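Long-range contacts in separin (Saccharomyces cerevisiae, PDB 5U1T), which cleaves the cohesin subunit MCD1/SCC1 as a caspase-like cysteine protease, triggering chromosome segregation at the onset of anaphase: residues 115-120 with 135-140; 758-763 with 801-806; 958-963 with 1053-1058; 1357-1362 with 1589-1594. All blocks are in the same frame, centred on the assembly; numbering follows the deposited sequence.

Interaction 1 of 4, residues 115-120 with 135-140; sequences NILLAD and LALQII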
loop_
_atom_site.group_PDB
_atom_site.type_symbol
_atom_site.label_atom_id
_atom_site.label_comp_id
_atom_site.label_asym_id
_atom_site.label_seq_id
_atom_site.Cartn_x
_atom_site.Cartn_y
_atom_site.Cartn_z
ATOM N N ASN A 115 -0.880 60.839 21.081
ATOM C CA ASN A 115 -0.652 59.421 20.810
ATOM C C ASN A 115 0.244 59.201 19.565
ATOM O O ASN A 115 1.092 58.314 19.553
ATOM C CB ASN A 115 -1.996 58.695 20.642
ATOM C CG ASN A 115 -2.815 58.611 21.944
ATOM O OD1 ASN A 115 -2.268 58.496 23.047
ATOM N ND2 ASN A 115 -4.139 58.630 21.803
ATOM N N ILE A 116 0.041 60.019 18.533
ATOM C CA ILE A 116 0.928 60.098 17.378
ATOM C C ILE A 116 2.362 60.409 17.799
ATOM O O ILE A 116 3.289 59.647 17.502
ATOM C CB ILE A 116 0.455 61.182 16.383
ATOM C CG1 ILE A 116 -0.961 60.874 15.889
ATOM C CG2 ILE A 116 1.441 61.360 15.229
ATOM C CD1 ILE A 116 -1.177 59.439 15.417
ATOM N N LEU A 117 2.528 61.525 18.503
ATOM C CA LEU A 117 3.827 61.992 18.964
ATOM C C LEU A 117 4.652 60.952 19.714
ATOM O O LEU A 117 5.841 60.839 19.487
ATOM C CB LEU A 117 3.646 63.230 19.858
ATOM C CG LEU A 117 3.163 64.487 19.142
ATOM C CD1 LEU A 117 2.900 65.602 20.130
ATOM C CD2 LEU A 117 4.165 64.924 18.092
ATOM N N LEU A 118 4.044 60.194 20.613
ATOM C CA LEU A 118 4.828 59.220 21.359
ATOM C C LEU A 118 4.694 57.782 20.808
ATOM O O LEU A 118 4.977 56.811 21.510
ATOM C CB LEU A 118 4.446 59.267 22.841
ATOM C CG LEU A 118 4.496 60.655 23.506
ATOM C CD1 LEU A 118 4.235 60.586 24.994
ATOM C CD2 LEU A 118 5.824 61.342 23.269
ATOM N N ALA A 119 4.302 57.633 19.544
ATOM C CA ALA A 119 4.275 56.303 18.921
ATOM C C ALA A 119 5.665 55.777 18.648
ATOM O O ALA A 119 6.513 56.489 18.121
ATOM C CB ALA A 119 3.482 56.329 17.628
ATOM N N ASP A 120 5.895 54.522 18.992
ATOM C CA ASP A 120 7.154 53.887 18.640
ATOM C C ASP A 120 7.286 53.630 17.146
ATOM O O ASP A 120 6.290 53.519 16.428
ATOM C CB ASP A 120 7.304 52.585 19.391
ATOM C CG ASP A 120 7.889 52.785 20.743
ATOM O OD1 ASP A 120 9.102 53.085 20.812
ATOM O OD2 ASP A 120 7.147 52.660 21.735
ATOM N N LEU A 135 4.223 66.780 11.003
ATOM C CA LEU A 135 2.941 67.364 10.612
ATOM C C LEU A 135 2.080 67.635 11.854
ATOM O O LEU A 135 1.415 68.667 11.949
ATOM C CB LEU A 135 2.208 66.461 9.624
ATOM C CG LEU A 135 2.954 66.190 8.305
ATOM C CD1 LEU A 135 2.349 65.018 7.495
ATOM C CD2 LEU A 135 2.976 67.441 7.478
ATOM N N ALA A 136 2.117 66.714 12.808
ATOM C CA ALA A 136 1.380 66.879 14.041
ATOM C C ALA A 136 1.926 68.066 14.827
ATOM O O ALA A 136 1.158 68.827 15.432
ATOM C CB ALA A 136 1.434 65.607 14.872
ATOM N N LEU A 137 3.241 68.238 14.822
ATOM C CA LEU A 137 3.833 69.392 15.502
ATOM C C LEU A 137 3.456 70.690 14.794
ATOM O O LEU A 137 3.191 71.698 15.445
ATOM C CB LEU A 137 5.350 69.263 15.595
ATOM C CG LEU A 137 5.845 68.213 16.588
ATOM C CD1 LEU A 137 7.352 68.176 16.630
ATOM C CD2 LEU A 137 5.284 68.443 17.968
ATOM N N GLN A 138 3.424 70.657 13.465
ATOM C CA GLN A 138 2.989 71.801 12.668
ATOM C C GLN A 138 1.587 72.213 13.078
ATOM O O GLN A 138 1.327 73.397 13.312
ATOM C CB GLN A 138 3.041 71.472 11.167
ATOM C CG GLN A 138 2.554 72.570 10.209
ATOM C CD GLN A 138 3.413 73.835 10.242
ATOM O OE1 GLN A 138 4.556 73.822 10.706
ATOM N NE2 GLN A 138 2.850 74.940 9.749
ATOM N N ILE A 139 0.691 71.236 13.186
ATOM C CA ILE A 139 -0.694 71.487 13.562
ATOM C C ILE A 139 -0.775 72.080 14.971
ATOM O O ILE A 139 -1.448 73.097 15.167
ATOM C CB ILE A 139 -1.544 70.194 13.462
ATOM C CG1 ILE A 139 -1.580 69.713 12.010
ATOM C CG2 ILE A 139 -2.957 70.431 13.949
ATOM C CD1 ILE A 139 -2.328 68.429 11.796
ATOM N N ILE A 140 -0.075 71.476 15.936
ATOM C CA ILE A 140 -0.069 71.974 17.320
ATOM C C ILE A 140 0.403 73.422 17.343
ATOM O O ILE A 140 -0.094 74.273 18.105
ATOM C CB ILE A 140 0.835 71.121 18.236
ATOM C CG1 ILE A 140 0.341 69.675 18.281
ATOM C CG2 ILE A 140 0.874 71.692 19.643
ATOM C CD1 ILE A 140 1.240 68.740 19.046
#
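Neither an aromatic ring nor an amide plane takes part where Leu117 meets Ala136, Leu137 and Ile140, so the contact has no faces or edges to assign and rests on methyl groups. It is helix-helix packing within the helical domain, joining the last residues of helix 113-117 to the C-terminal half of helix 129-142. Leu117 carries most of it by splitting its branches between two partners. CD1 comes tip to tip against Ile140 CD1 at 3.7 Å, while CD2 rests on Leu137 CD2, also at 3.7 Å, the two leucines lying oblique to one another. Its CG stands anti to the carbonyl carbon (chi1 -69°), beside the backbone N; from there CD1 and CD2 reach helix 129-142. A forked leucine suits this place because it can touch two neighbours at once, and the small Ala136 lets the shorter helix come near: its CB is 4.3 Å from Ile116 CG2. Ile116 also touches Ile98 and Phe102 of helix 91-103, and Leu156, Phe157 and Tyr149 of helix 146-158 pack against Leu117, Leu137 and Ile140 respectively. Lys133 ties helix 129-142 to the end of helix 113-117 and the turn after it, its NZ hydrogen-bonding to the carbonyl oxygens of Leu117 and Ala119. At that helix end Ala119 N reaches back to Ile116 O at 3.0 Å.

Interaction 2 of 4, residues 758-763 with 801-806; sequences SAVIDC and KIHIRI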
loop_
_atom_site.group_PDB
_atom_site.type_symbol
_atom_site.label_atom_id
_atom_site.label_comp_id
_atom_site.label_asym_id
_atom_site.label_seq_id
_atom_site.Cartn_x
_atom_site.Cartn_y
_atom_site.Cartn_z
ATOM N N SER A 758 5.739 -21.339 3.567
ATOM C CA SER A 758 6.086 -20.140 4.298
ATOM C C SER A 758 5.687 -18.883 3.490
ATOM O O SER A 758 5.294 -17.880 4.068
ATOM C CB SER A 758 7.580 -20.153 4.660
ATOM O OG SER A 758 8.381 -20.006 3.510
ATOM N N ALA A 759 5.732 -18.945 2.162
ATOM C CA ALA A 759 5.216 -17.825 1.365
ATOM C C ALA A 759 3.721 -17.608 1.609
ATOM O O ALA A 759 3.253 -16.479 1.660
ATOM C CB ALA A 759 5.472 -18.044 -0.110
ATOM N N VAL A 760 2.972 -18.698 1.754
ATOM C CA VAL A 760 1.545 -18.598 2.057
ATOM C C VAL A 760 1.361 -17.948 3.420
ATOM O O VAL A 760 0.511 -17.081 3.579
ATOM C CB VAL A 760 0.834 -19.975 2.043
ATOM C CG1 VAL A 760 -0.561 -19.866 2.639
ATOM C CG2 VAL A 760 0.750 -20.506 0.638
ATOM N N ILE A 761 2.170 -18.360 4.393
ATOM C CA ILE A 761 2.066 -17.829 5.746
ATOM C C ILE A 761 2.370 -16.332 5.787
ATOM O O ILE A 761 1.624 -15.569 6.401
ATOM C CB ILE A 761 2.996 -18.564 6.704
ATOM C CG1 ILE A 761 2.577 -20.031 6.775
ATOM C CG2 ILE A 761 2.965 -17.915 8.081
ATOM C CD1 ILE A 761 3.394 -20.865 7.730
ATOM N N ASP A 762 3.448 -15.924 5.119
ATOM C CA ASP A 762 3.827 -14.521 5.029
ATOM C C ASP A 762 2.665 -13.678 4.534
ATOM O O ASP A 762 2.188 -12.784 5.242
ATOM C CB ASP A 762 5.028 -14.340 4.109
ATOM C CG ASP A 762 6.323 -14.765 4.760
ATOM O OD1 ASP A 762 6.329 -15.059 5.978
ATOM O OD2 ASP A 762 7.352 -14.799 4.051
ATOM N N CYS A 763 2.233 -13.973 3.313
ATOM C CA CYS A 763 1.036 -13.394 2.712
ATOM C C CYS A 763 -0.123 -13.212 3.674
ATOM O O CYS A 763 -0.820 -12.206 3.624
ATOM C CB CYS A 763 0.559 -14.277 1.560
ATOM S SG CYS A 763 0.937 -13.621 -0.031
ATOM N N LYS A 801 -1.474 -16.223 -7.071
ATOM C CA LYS A 801 -0.332 -16.736 -7.792
ATOM C C LYS A 801 0.276 -17.945 -7.070
ATOM O O LYS A 801 0.670 -18.918 -7.717
ATOM C CB LYS A 801 0.720 -15.640 -7.985
ATOM C CG LYS A 801 0.489 -14.689 -9.172
ATOM C CD LYS A 801 1.517 -13.547 -9.119
ATOM C CE LYS A 801 1.932 -13.022 -10.503
ATOM N NZ LYS A 801 3.163 -12.134 -10.466
ATOM N N ILE A 802 0.342 -17.916 -5.744
ATOM C CA ILE A 802 0.997 -19.013 -5.030
ATOM C C ILE A 802 0.177 -20.300 -5.171
ATOM O O ILE A 802 0.725 -21.397 -5.301
ATOM C CB ILE A 802 1.211 -18.705 -3.527
ATOM C CG1 ILE A 802 2.178 -17.537 -3.324
ATOM C CG2 ILE A 802 1.784 -19.909 -2.802
ATOM C CD1 ILE A 802 2.274 -17.086 -1.870
ATOM N N HIS A 803 -1.141 -20.150 -5.183
ATOM C CA HIS A 803 -2.036 -21.278 -5.282
ATOM C C HIS A 803 -2.228 -21.769 -6.730
ATOM O O HIS A 803 -2.623 -22.915 -6.949
ATOM C CB HIS A 803 -3.374 -20.924 -4.633
ATOM C CG HIS A 803 -3.298 -20.804 -3.139
ATOM N ND1 HIS A 803 -3.628 -21.840 -2.292
ATOM C CD2 HIS A 803 -2.908 -19.781 -2.342
ATOM C CE1 HIS A 803 -3.456 -21.456 -1.038
ATOM N NE2 HIS A 803 -3.019 -20.211 -1.041
ATOM N N ILE A 804 -1.941 -20.914 -7.709
ATOM C CA ILE A 804 -1.890 -21.336 -9.107
ATOM C C ILE A 804 -0.666 -22.203 -9.293
ATOM O O ILE A 804 -0.749 -23.278 -9.875
ATOM C CB ILE A 804 -1.828 -20.157 -10.076
ATOM C CG1 ILE A 804 -3.191 -19.492 -10.159
ATOM C CG2 ILE A 804 -1.406 -20.605 -11.455
ATOM C CD1 ILE A 804 -3.133 -18.078 -10.661
ATOM N N ARG A 805 0.462 -21.751 -8.762
ATOM C CA ARG A 805 1.690 -22.520 -8.829
ATOM C C ARG A 805 1.523 -23.956 -8.323
ATOM O O ARG A 805 2.079 -24.872 -8.902
ATOM C CB ARG A 805 2.792 -21.825 -8.041
ATOM C CG ARG A 805 3.980 -22.711 -7.827
ATOM C CD ARG A 805 5.032 -22.053 -7.020
ATOM N NE ARG A 805 6.131 -21.588 -7.859
ATOM C CZ ARG A 805 7.345 -22.126 -7.850
ATOM N NH1 ARG A 805 8.289 -21.621 -8.639
ATOM N NH2 ARG A 805 7.614 -23.166 -7.050
ATOM N N ILE A 806 0.763 -24.175 -7.254
ATOM C CA ILE A 806 0.596 -25.542 -6.773
ATOM C C ILE A 806 -0.701 -26.175 -7.261
ATOM O O ILE A 806 -1.078 -27.252 -6.805
ATOM C CB ILE A 806 0.630 -25.625 -5.238
ATOM C CG1 ILE A 806 -0.601 -24.943 -4.641
ATOM C CG2 ILE A 806 1.929 -25.045 -4.710
ATOM C CD1 ILE A 806 -0.607 -24.968 -3.160
#
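Val760 and Ile802 meet across two nearly antiparallel helices, 756-775 and 782-805, whose local axes run 160° apart in direction and approach to 10.7 Å, making a helical hairpin. Ile802 is the central side chain, and both its branches are used. CG2 meets Val760 CG2 at 3.6 Å, the two beta-branched residues lying aslant. The other branch has CG1 anti to the carbonyl carbon and continues extended (chi2 173°), which carries CD1 to the opposite helix. There CD1 lies 3.8 Å from Ala759 CB and 4.1 Å from Cys763 SG, one turn further on. Alanine suits the near position because a bare methyl admits the isoleucine tip, and cysteine adds a polarisable, moderately sized neighbour. Val760 CG2 also lies oblique to the ring of His803, the two side chains running at about a right angle. Ile751 of helix 729-752 and Leu1087 of helix 1075-1088 extend the apolar surroundings, and acidic side-chain packing from the chain of another protein reaches Val760 and His803. With no hydrogen bond joining the two segments, the pairing depends on shape and on hydrocarbon burial rather than on directional bonds.

Interaction 3 of 4, residues 958-963 with 1053-1058; sequences STLGIP and LSNITS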
loop_
_atom_site.group_PDB
_atom_site.type_symbol
_atom_site.label_atom_id
_atom_site.label_comp_id
_atom_site.label_asym_id
_atom_site.label_seq_id
_atom_site.Cartn_x
_atom_site.Cartn_y
_atom_site.Cartn_z
ATOM N N SER A 958 1.928 -42.769 -34.946
ATOM C CA SER A 958 1.963 -44.196 -34.713
ATOM C C SER A 958 1.993 -44.454 -33.239
ATOM O O SER A 958 2.572 -43.671 -32.480
ATOM C CB SER A 958 3.190 -44.834 -35.366
ATOM O OG SER A 958 2.929 -45.161 -36.710
ATOM N N THR A 959 1.319 -45.524 -32.859
ATOM C CA THR A 959 1.472 -46.134 -31.573
ATOM C C THR A 959 2.918 -46.408 -31.331
ATOM O O THR A 959 3.556 -47.088 -32.079
ATOM C CB THR A 959 0.711 -47.443 -31.493
ATOM O OG1 THR A 959 -0.685 -47.180 -31.457
ATOM C CG2 THR A 959 1.077 -48.156 -30.255
ATOM N N LEU A 960 3.437 -45.839 -30.270
ATOM C CA LEU A 960 4.837 -45.952 -29.957
ATOM C C LEU A 960 4.997 -46.567 -28.606
ATOM O O LEU A 960 4.165 -46.421 -27.749
ATOM C CB LEU A 960 5.487 -44.594 -29.945
ATOM C CG LEU A 960 5.783 -43.944 -31.271
ATOM C CD1 LEU A 960 6.391 -42.600 -30.988
ATOM C CD2 LEU A 960 6.751 -44.793 -32.038
ATOM N N GLY A 961 6.110 -47.229 -28.384
ATOM C CA GLY A 961 6.329 -47.870 -27.118
ATOM C C GLY A 961 7.757 -47.884 -26.659
ATOM O O GLY A 961 8.645 -47.520 -27.367
ATOM N N ILE A 962 7.958 -48.308 -25.436
ATOM C CA ILE A 962 9.267 -48.316 -24.826
ATOM C C ILE A 962 9.241 -49.286 -23.669
ATOM O O ILE A 962 8.264 -49.379 -22.990
ATOM C CB ILE A 962 9.638 -46.894 -24.376
ATOM C CG1 ILE A 962 10.944 -46.850 -23.636
ATOM C CG2 ILE A 962 8.565 -46.299 -23.515
ATOM C CD1 ILE A 962 11.717 -45.603 -23.938
ATOM N N PRO A 963 10.310 -50.017 -23.425
ATOM C CA PRO A 963 11.161 -50.612 -24.438
ATOM C C PRO A 963 10.430 -51.510 -25.383
ATOM O O PRO A 963 9.625 -52.321 -25.008
ATOM C CB PRO A 963 12.089 -51.456 -23.606
ATOM C CG PRO A 963 11.239 -51.909 -22.493
ATOM C CD PRO A 963 10.221 -50.856 -22.236
ATOM N N LEU A 1053 13.499 -41.234 -28.997
ATOM C CA LEU A 1053 14.895 -41.650 -29.016
ATOM C C LEU A 1053 15.084 -43.167 -29.048
ATOM O O LEU A 1053 15.905 -43.674 -29.812
ATOM C CB LEU A 1053 15.630 -41.069 -27.813
ATOM C CG LEU A 1053 16.575 -39.950 -28.204
ATOM C CD1 LEU A 1053 17.027 -39.209 -26.965
ATOM C CD2 LEU A 1053 17.758 -40.519 -28.935
ATOM N N SER A 1054 14.326 -43.877 -28.219
ATOM C CA SER A 1054 14.511 -45.309 -28.036
ATOM C C SER A 1054 13.988 -46.123 -29.209
ATOM O O SER A 1054 14.438 -47.239 -29.435
ATOM C CB SER A 1054 13.815 -45.759 -26.784
ATOM O OG SER A 1054 12.497 -45.267 -26.852
ATOM N N ASN A 1055 13.034 -45.562 -29.939
ATOM C CA ASN A 1055 12.532 -46.202 -31.137
ATOM C C ASN A 1055 13.423 -45.971 -32.362
ATOM O O ASN A 1055 13.187 -46.545 -33.418
ATOM C CB ASN A 1055 11.116 -45.714 -31.429
ATOM C CG ASN A 1055 10.083 -46.428 -30.607
ATOM O OD1 ASN A 1055 9.568 -47.466 -31.012
ATOM N ND2 ASN A 1055 9.778 -45.890 -29.437
ATOM N N ILE A 1056 14.472 -45.165 -32.184
ATOM C CA ILE A 1056 15.282 -44.594 -33.272
ATOM C C ILE A 1056 16.756 -45.000 -33.152
ATOM O O ILE A 1056 17.485 -45.066 -34.143
ATOM C CB ILE A 1056 15.096 -43.043 -33.265
ATOM C CG1 ILE A 1056 13.867 -42.663 -34.095
ATOM C CG2 ILE A 1056 16.344 -42.242 -33.648
ATOM C CD1 ILE A 1056 13.759 -43.383 -35.365
ATOM N N THR A 1057 17.179 -45.307 -31.930
ATOM C CA THR A 1057 18.562 -45.669 -31.635
ATOM C C THR A 1057 18.555 -46.412 -30.306
ATOM O O THR A 1057 17.497 -46.616 -29.713
ATOM C CB THR A 1057 19.494 -44.420 -31.588
ATOM O OG1 THR A 1057 20.814 -44.791 -31.183
ATOM C CG2 THR A 1057 18.965 -43.383 -30.623
ATOM N N SER A 1058 19.718 -46.861 -29.863
ATOM C CA SER A 1058 19.843 -47.475 -28.552
ATOM C C SER A 1058 20.555 -46.488 -27.640
ATOM O O SER A 1058 21.575 -45.894 -28.014
ATOM C CB SER A 1058 20.596 -48.787 -28.644
ATOM O OG SER A 1058 20.047 -49.579 -29.685
#
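Asn1055 reaches from the end of helix 1036-1054 to strand 960-962, its amide nitrogen turned to the backbone of Gly961 and its flank to Leu960. Its CG lies anti to the carbonyl carbon (chi1 -81°), a position from which the amide meets the strand. The bond from ND2 to Gly961 O measures 2.9 Å with an N-H...O angle of 151°; ND2 lies in the plane of the carbonyl, whereas the oxygen sits 20° out of the asparagine amide plane. Leu960 slants across the amide, with CD2 4.0 Å from Asn1055 CG, so one apolar branch packs beside the polar group. Ile962 packs its CD1 on Ser1054 CB at 3.5 Å, while the serine hydroxyl is hydrogen-bonded back to Leu1050 O. Asparagine fits because ND2 can serve two carbonyls, Gly961 O across the contact and Thr1051 O of helix 1036-1054. An alanine here would probably leave Gly961 O without its amide partner and open a gap beside Leu960. The backbones of Leu960 and Ile962 pair with Arg1162 and His1160 of strand 1157-1163. The contact thus docks a helix end on a strand by one directional bond bordered by hydrocarbon, so direction as well as apolar packing specifies the docking.

Interaction 4 of 4, residues 1357-1362 with 1589-1594; sequences HTFLVV and GLPIKF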
loop_
_atom_site.group_PDB
_atom_site.type_symbol
_atom_site.label_atom_id
_atom_site.label_comp_id
_atom_site.label_asym_id
_atom_site.label_seq_id
_atom_site.Cartn_x
_atom_site.Cartn_y
_atom_site.Cartn_z
ATOM N N HIS A 1357 -4.993 -58.433 -9.233
ATOM C CA HIS A 1357 -5.720 -57.172 -9.141
ATOM C C HIS A 1357 -5.076 -56.133 -10.039
ATOM O O HIS A 1357 -3.893 -56.208 -10.337
ATOM C CB HIS A 1357 -5.760 -56.678 -7.684
ATOM C CG HIS A 1357 -6.566 -55.430 -7.483
ATOM N ND1 HIS A 1357 -7.939 -55.402 -7.603
ATOM C CD2 HIS A 1357 -6.190 -54.165 -7.179
ATOM C CE1 HIS A 1357 -8.374 -54.173 -7.384
ATOM N NE2 HIS A 1357 -7.333 -53.403 -7.125
ATOM N N THR A 1358 -5.868 -55.168 -10.468
ATOM C CA THR A 1358 -5.368 -54.093 -11.304
ATOM C C THR A 1358 -5.565 -52.746 -10.664
ATOM O O THR A 1358 -6.696 -52.325 -10.418
ATOM C CB THR A 1358 -6.063 -54.085 -12.655
ATOM O OG1 THR A 1358 -5.778 -55.318 -13.322
ATOM C CG2 THR A 1358 -5.584 -52.918 -13.493
ATOM N N PHE A 1359 -4.459 -52.065 -10.398
ATOM C CA PHE A 1359 -4.510 -50.682 -9.948
ATOM C C PHE A 1359 -4.417 -49.747 -11.150
ATOM O O PHE A 1359 -3.456 -49.802 -11.919
ATOM C CB PHE A 1359 -3.395 -50.395 -8.939
ATOM C CG PHE A 1359 -3.609 -51.049 -7.602
ATOM C CD1 PHE A 1359 -4.599 -50.589 -6.740
ATOM C CD2 PHE A 1359 -2.823 -52.116 -7.201
ATOM C CE1 PHE A 1359 -4.798 -51.177 -5.521
ATOM C CE2 PHE A 1359 -3.024 -52.718 -5.975
ATOM C CZ PHE A 1359 -4.012 -52.254 -5.137
ATOM N N LEU A 1360 -5.447 -48.928 -11.331
ATOM C CA LEU A 1360 -5.410 -47.850 -12.317
ATOM C C LEU A 1360 -4.999 -46.531 -11.677
ATOM O O LEU A 1360 -5.775 -45.910 -10.944
ATOM C CB LEU A 1360 -6.765 -47.666 -12.990
ATOM C CG LEU A 1360 -7.305 -48.763 -13.886
ATOM C CD1 LEU A 1360 -8.654 -48.330 -14.418
ATOM C CD2 LEU A 1360 -6.324 -49.013 -15.000
ATOM N N VAL A 1361 -3.774 -46.110 -11.937
ATOM C CA VAL A 1361 -3.372 -44.768 -11.566
ATOM C C VAL A 1361 -4.000 -43.796 -12.552
ATOM O O VAL A 1361 -3.515 -43.650 -13.673
ATOM C CB VAL A 1361 -1.865 -44.616 -11.569
ATOM C CG1 VAL A 1361 -1.472 -43.193 -11.183
ATOM C CG2 VAL A 1361 -1.247 -45.635 -10.647
ATOM N N VAL A 1362 -5.087 -43.155 -12.141
ATOM C CA VAL A 1362 -5.846 -42.295 -13.040
ATOM C C VAL A 1362 -5.567 -40.807 -12.786
ATOM O O VAL A 1362 -5.812 -40.288 -11.691
ATOM C CB VAL A 1362 -7.358 -42.574 -12.914
ATOM C CG1 VAL A 1362 -8.149 -41.687 -13.866
ATOM C CG2 VAL A 1362 -7.637 -44.064 -13.199
ATOM N N GLY A 1589 -8.432 -46.486 -3.883
ATOM C CA GLY A 1589 -7.747 -47.117 -2.767
ATOM C C GLY A 1589 -7.469 -48.594 -2.990
ATOM O O GLY A 1589 -7.145 -49.011 -4.106
ATOM N N LEU A 1590 -7.603 -49.390 -1.932
ATOM C CA LEU A 1590 -7.312 -50.824 -1.995
ATOM C C LEU A 1590 -8.574 -51.694 -1.999
ATOM O O LEU A 1590 -9.573 -51.349 -1.382
ATOM C CB LEU A 1590 -6.415 -51.223 -0.816
ATOM C CG LEU A 1590 -5.153 -50.375 -0.659
ATOM C CD1 LEU A 1590 -4.234 -50.951 0.410
ATOM C CD2 LEU A 1590 -4.440 -50.254 -1.996
ATOM N N PRO A 1591 -8.532 -52.845 -2.682
ATOM C CA PRO A 1591 -9.731 -53.683 -2.632
ATOM C C PRO A 1591 -9.918 -54.310 -1.235
ATOM O O PRO A 1591 -8.955 -54.736 -0.584
ATOM C CB PRO A 1591 -9.459 -54.737 -3.702
ATOM C CG PRO A 1591 -7.977 -54.838 -3.746
ATOM C CD PRO A 1591 -7.454 -53.464 -3.472
ATOM N N ILE A 1592 -11.155 -54.327 -0.755
ATOM C CA ILE A 1592 -11.420 -54.899 0.551
ATOM C C ILE A 1592 -12.351 -56.098 0.421
ATOM O O ILE A 1592 -13.117 -56.195 -0.540
ATOM C CB ILE A 1592 -12.033 -53.858 1.517
ATOM C CG1 ILE A 1592 -13.495 -53.570 1.155
ATOM C CG2 ILE A 1592 -11.206 -52.588 1.507
ATOM C CD1 ILE A 1592 -14.274 -52.856 2.233
ATOM N N LYS A 1593 -12.260 -57.018 1.376
ATOM C CA LYS A 1593 -13.230 -58.104 1.507
ATOM C C LYS A 1593 -13.681 -58.173 2.964
ATOM O O LYS A 1593 -12.898 -57.929 3.883
ATOM C CB LYS A 1593 -12.636 -59.438 1.040
ATOM C CG LYS A 1593 -13.663 -60.550 0.923
ATOM C CD LYS A 1593 -13.143 -61.731 0.129
ATOM C CE LYS A 1593 -12.121 -62.542 0.902
ATOM N NZ LYS A 1593 -11.502 -63.577 0.007
ATOM N N PHE A 1594 -14.948 -58.472 3.188
ATOM C CA PHE A 1594 -15.415 -58.587 4.563
ATOM C C PHE A 1594 -15.156 -59.987 5.136
ATOM O O PHE A 1594 -15.280 -61.001 4.445
ATOM C CB PHE A 1594 -16.890 -58.234 4.639
ATOM C CG PHE A 1594 -17.174 -56.797 4.333
ATOM C CD1 PHE A 1594 -16.446 -55.790 4.949
ATOM C CD2 PHE A 1594 -18.157 -56.449 3.423
ATOM C CE1 PHE A 1594 -16.703 -54.466 4.672
ATOM C CE2 PHE A 1594 -18.419 -55.118 3.145
ATOM C CZ PHE A 1594 -17.690 -54.127 3.767
#
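His1357 and Pro1591 meet tip to tip in a CH-pi contact: Pro1591 CG stands 3.7 Å from the centroid of the imidazole, 9° off its normal. The histidine extends to it with CG anti to the backbone N (chi1 -176°). Proline suits the place, since its compact ring sets several C-H groups over that face. Phe1359, two residues along the strand, turns a face to His1357, whose CD2 lies 3.5 Å above the phenyl centre. Gly1589 O sits at the phenyl edge, in plane, 3.5 Å from Phe1359 CE1, and Leu1590 CD2 packs obliquely on Phe1359 CE1 at 3.7 Å. Further out, Ser1381 OG hydrogen-bonds His1357 ND1, and Thr1383 OG1 is bonded to both His1357 NE2 and Gly1589 O, fixing the rotation of the imidazole. An alanine in place of His1357 would probably leave both hydroxyls without their ring partners and Pro1591 without the face it packs on. Gly1589 has a positive phi (107°), and a CB there would press on the preceding carbonyl oxygen. Leu1391 and Leu1394 of helix 1388-1397 back Phe1359 and Leu1590. The contact joins strand 1353-1362 of the mixed sheet to the end of antiparallel edge strand 1585-1589 in the six-stranded, 2-1-3-4-5-6 sheet characteristic of the caspase-like fold.

Overall arrangement
The four contacts follow one another along an elongated chain. Interaction 1 belongs to the far N-terminal helices, its centre 85 Å from that of interaction 2 and about 118 Å from that of interaction 4, which is on the opposite side of the chain's centre. Interaction 2 lies nearer the protease, with about 15 Å between its nearest atoms and those of interaction 4. Interactions 3 and 4, with centres 31 Å apart, reach the same mixed sheet through strands 960-962 and 1353-1362. None holds Cys1497, the active-site residue inferred by similarity, but interaction 4 includes the end of an edge strand of the sheet whose strand 1492-1494 leads to it. The chain of another protein touches interactions 1 and 2.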